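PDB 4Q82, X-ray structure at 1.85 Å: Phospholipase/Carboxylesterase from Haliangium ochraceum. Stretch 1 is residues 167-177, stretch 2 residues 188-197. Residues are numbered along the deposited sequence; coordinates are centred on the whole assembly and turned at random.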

# COMPACT_ATOMS: atom_id res chain seq x y z
N GLY A 167 2.15 2.59 8.25
CA GLY A 167 2.46 2.04 6.93
C GLY A 167 2.46 3.12 5.86
O GLY A 167 3.25 3.06 4.91
N ALA A 168 1.57 4.11 6.00
CA ALA A 168 1.58 5.27 5.10
C ALA A 168 2.75 6.22 5.40
O ALA A 168 3.39 6.74 4.47
CB ALA A 168 0.23 6.04 5.19
N ILE A 169 3.03 6.45 6.68
CA ILE A 169 4.16 7.28 7.08
C ILE A 169 5.44 6.71 6.46
O ILE A 169 6.25 7.44 5.87
CB ILE A 169 4.27 7.37 8.60
CG1 ILE A 169 3.15 8.27 9.15
CG2 ILE A 169 5.65 7.93 9.02
CD1 ILE A 169 2.93 8.16 10.65
N GLY A 170 5.62 5.40 6.58
CA GLY A 170 6.82 4.78 6.04
C GLY A 170 6.87 4.91 4.53
O GLY A 170 7.94 5.15 3.94
N SER A 171 5.72 4.73 3.88
CA SER A 171 5.66 4.80 2.42
C SER A 171 5.98 6.20 1.93
O SER A 171 6.65 6.36 0.91
CB SER A 171 4.26 4.37 1.94
OG SER A 171 4.13 2.96 2.11
N TRP A 172 5.50 7.22 2.65
CA TRP A 172 5.87 8.59 2.32
C TRP A 172 7.37 8.79 2.46
O TRP A 172 8.02 9.42 1.61
CB TRP A 172 5.13 9.59 3.22
CG TRP A 172 3.69 9.95 2.83
CD1 TRP A 172 2.55 9.63 3.51
CD2 TRP A 172 3.27 10.74 1.69
NE1 TRP A 172 1.45 10.18 2.89
CE2 TRP A 172 1.87 10.87 1.77
CE3 TRP A 172 3.95 11.38 0.64
CZ2 TRP A 172 1.12 11.59 0.83
CZ3 TRP A 172 3.21 12.09 -0.31
CH2 TRP A 172 1.81 12.18 -0.21
N ASN A 173 7.95 8.26 3.54
CA ASN A 173 9.39 8.41 3.75
C ASN A 173 10.18 7.64 2.71
O ASN A 173 11.29 8.04 2.33
CB ASN A 173 9.76 7.96 5.15
CG ASN A 173 9.48 9.02 6.18
OD1 ASN A 173 9.53 10.22 5.86
ND2 ASN A 173 9.20 8.61 7.41
N TYR A 174 9.61 6.53 2.27
CA TYR A 174 10.21 5.74 1.19
C TYR A 174 10.32 6.59 -0.08
O TYR A 174 11.37 6.61 -0.75
CB TYR A 174 9.39 4.48 0.92
CG TYR A 174 9.66 3.88 -0.45
CD1 TYR A 174 10.81 3.12 -0.69
CD2 TYR A 174 8.75 4.07 -1.50
CE1 TYR A 174 11.08 2.59 -1.95
CE2 TYR A 174 9.01 3.53 -2.78
CZ TYR A 174 10.17 2.79 -2.99
OH TYR A 174 10.42 2.26 -4.24
N LEU A 175 9.23 7.29 -0.40
CA LEU A 175 9.24 8.17 -1.56
C LEU A 175 10.22 9.33 -1.38
O LEU A 175 10.89 9.74 -2.31
CB LEU A 175 7.82 8.69 -1.85
CG LEU A 175 6.84 7.67 -2.39
CD1 LEU A 175 5.43 8.28 -2.46
CD2 LEU A 175 7.29 7.17 -3.76
N ARG A 176 10.32 9.84 -0.16
CA ARG A 176 11.26 10.93 0.07
C ARG A 176 12.70 10.49 -0.20
O ARG A 176 13.51 11.23 -0.79
CB ARG A 176 11.14 11.46 1.50
CG ARG A 176 12.11 12.60 1.73
CD ARG A 176 12.14 13.06 3.17
NE ARG A 176 13.07 14.19 3.29
CZ ARG A 176 13.45 14.73 4.44
NH1 ARG A 176 13.00 14.24 5.58
NH2 ARG A 176 14.29 15.76 4.44
N ALA A 177 13.02 9.27 0.23
CA ALA A 177 14.40 8.79 0.12
C ALA A 177 14.72 8.30 -1.28
O ALA A 177 15.85 8.45 -1.74
CB ALA A 177 14.65 7.66 1.12
N VAL A 188 -1.36 4.60 -2.76
CA VAL A 188 -2.57 4.99 -2.05
C VAL A 188 -2.17 5.04 -0.59
O VAL A 188 -1.85 4.02 -0.00
CB VAL A 188 -3.73 4.00 -2.27
CG1 VAL A 188 -4.87 4.29 -1.29
CG2 VAL A 188 -4.26 4.08 -3.73
N LEU A 189 -2.15 6.24 -0.02
CA LEU A 189 -1.54 6.44 1.29
C LEU A 189 -2.58 7.01 2.23
O LEU A 189 -3.08 8.12 2.01
CB LEU A 189 -0.34 7.39 1.18
CG LEU A 189 0.72 6.87 0.20
CD1 LEU A 189 1.90 7.86 0.10
CD2 LEU A 189 1.17 5.48 0.62
N ILE A 190 -2.90 6.26 3.28
CA ILE A 190 -4.03 6.64 4.14
C ILE A 190 -3.56 7.00 5.54
O ILE A 190 -2.89 6.18 6.19
CB ILE A 190 -5.02 5.46 4.24
CG1 ILE A 190 -5.54 5.08 2.84
CG2 ILE A 190 -6.22 5.79 5.18
CD1 ILE A 190 -6.01 3.61 2.79
N ALA A 191 -3.93 8.20 6.01
CA ALA A 191 -3.71 8.64 7.40
C ALA A 191 -2.22 8.67 7.75
O ALA A 191 -1.82 8.30 8.87
CB ALA A 191 -4.47 7.75 8.39
N GLY A 192 -1.43 9.12 6.78
CA GLY A 192 0.02 9.23 6.94
C GLY A 192 0.45 10.68 6.98
O GLY A 192 -0.37 11.61 7.19
N ASN A 193 1.76 10.89 6.84
CA ASN A 193 2.31 12.23 6.87
C ASN A 193 3.33 12.35 5.76
O ASN A 193 4.43 11.82 5.86
CB ASN A 193 2.97 12.53 8.23
CG ASN A 193 3.56 13.95 8.29
OD1 ASN A 193 3.46 14.72 7.33
ND2 ASN A 193 4.15 14.31 9.45
N GLY A 194 2.97 13.06 4.71
CA GLY A 194 3.86 13.30 3.58
C GLY A 194 4.44 14.70 3.55
O GLY A 194 5.03 15.10 2.55
N ARG A 195 4.31 15.45 4.65
CA ARG A 195 4.88 16.80 4.65
C ARG A 195 6.41 16.81 4.44
O ARG A 195 6.89 17.61 3.63
CB ARG A 195 4.45 17.54 5.93
CG ARG A 195 2.90 17.63 6.02
CD ARG A 195 2.41 18.32 7.29
NE ARG A 195 2.51 19.78 7.17
CZ ARG A 195 2.09 20.61 8.13
NH1 ARG A 195 1.57 20.10 9.25
NH2 ARG A 195 2.20 21.93 7.98
N PRO A 196 7.17 15.94 5.14
CA PRO A 196 8.61 15.94 4.86
C PRO A 196 8.93 15.60 3.39
O PRO A 196 9.80 16.24 2.80
CB PRO A 196 9.15 14.86 5.80
CG PRO A 196 8.18 14.89 6.97
CD PRO A 196 6.84 15.03 6.26
N ALA A 197 8.26 14.61 2.82
CA ALA A 197 8.52 14.24 1.43
C ALA A 197 8.27 15.41 0.46
O ALA A 197 9.09 15.67 -0.43
CB ALA A 197 7.66 13.05 1.04
O HOH W 1 6.57 10.45 6.62
O HOH W 2 -1.45 9.87 3.85
O HOH W 3 7.29 12.16 4.41

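What holds Trp172 in the middle of this contact? Its indole lies in a slot between two parts of the second stretch. Over one face sits the methyl CD1 of Leu189, 3.5 Å from the centroid of the Trp172 five-membered ring and almost on the ring normal; over the opposite face sits CA of Gly194, also 3.5 Å from that centroid. Both are CH-pi contacts, so the flat, electron-rich ring is gripped from its two sides by carbon. With chi1 in the m well, the ring of Trp172 lies between Leu189 of the strand and Gly194 of the loop. The indole nitrogen is not left unpaired in this buried place: Trp172 NE1 donates to water 2 at 3.1 Å, and the same water accepts from Gly192 N at 3.0 Å and makes a weak hydrogen bond to Leu189 O, also at 3.0 Å.

Why does Leu189 suit the other side of the slot? Leu189 and Trp172 each have 106 Å² covered by the opposite stretch, the largest values in the contact. The CA-to-CB bond of Leu189 points toward the helix, whereas that of its strand neighbour Ile190 points away. The branched end of Leu189 reaches several helix residues: Leu189 CD1 lies 3.4 Å from Trp172 CE2 and 4.4 Å from Leu175 CD1, while Leu189 CD2 packs 3.5 Å from Ser171 CB. Ser171 packs its CB against this apolar neighbour while its OG donates to Gly167 O at 2.9 Å, so the hydroxyl is satisfied within the helix.

How can the backbones come so close around these side chains? Small residues stand where the helix and loop meet. The CB of Ala168 fits 3.3 Å from Ile190 O and 3.6 Å from Gly192 CA. A CB on Gly192 would fall 2.6 Å from Ala168 CB, and one on Gly194 would fall 2.4 Å from Trp172 CD2; both positions would clash, so the absence of side chains makes the close fit possible. Gly194 is also the N-cap residue of the next helix, where Ala197 places its CB 4.1 Å from Trp172 CE3 and 3.9 Å from Arg176 CB.

What joins the polar groups, when no direct hydrogen bond crosses between the stretches? Water does much of this work. Water 1 donates to Ile169 O at 3.1 Å and to Asn193 O at 2.7 Å, although these are not its only possible acceptors. Water 3 lies within reach of Asn173 OD1 at 3.3 Å and accepts from Ala197 N at 3.1 Å. Asn193 turns its own side chain back to its stretch, with OD1 accepting from Arg195 N at 2.9 Å. Farther along the helix, the extended Arg176 lays one face of its guanidinium against Pro196 O, 3.9 Å from NE, while hydrogen-bonding elsewhere in the structure.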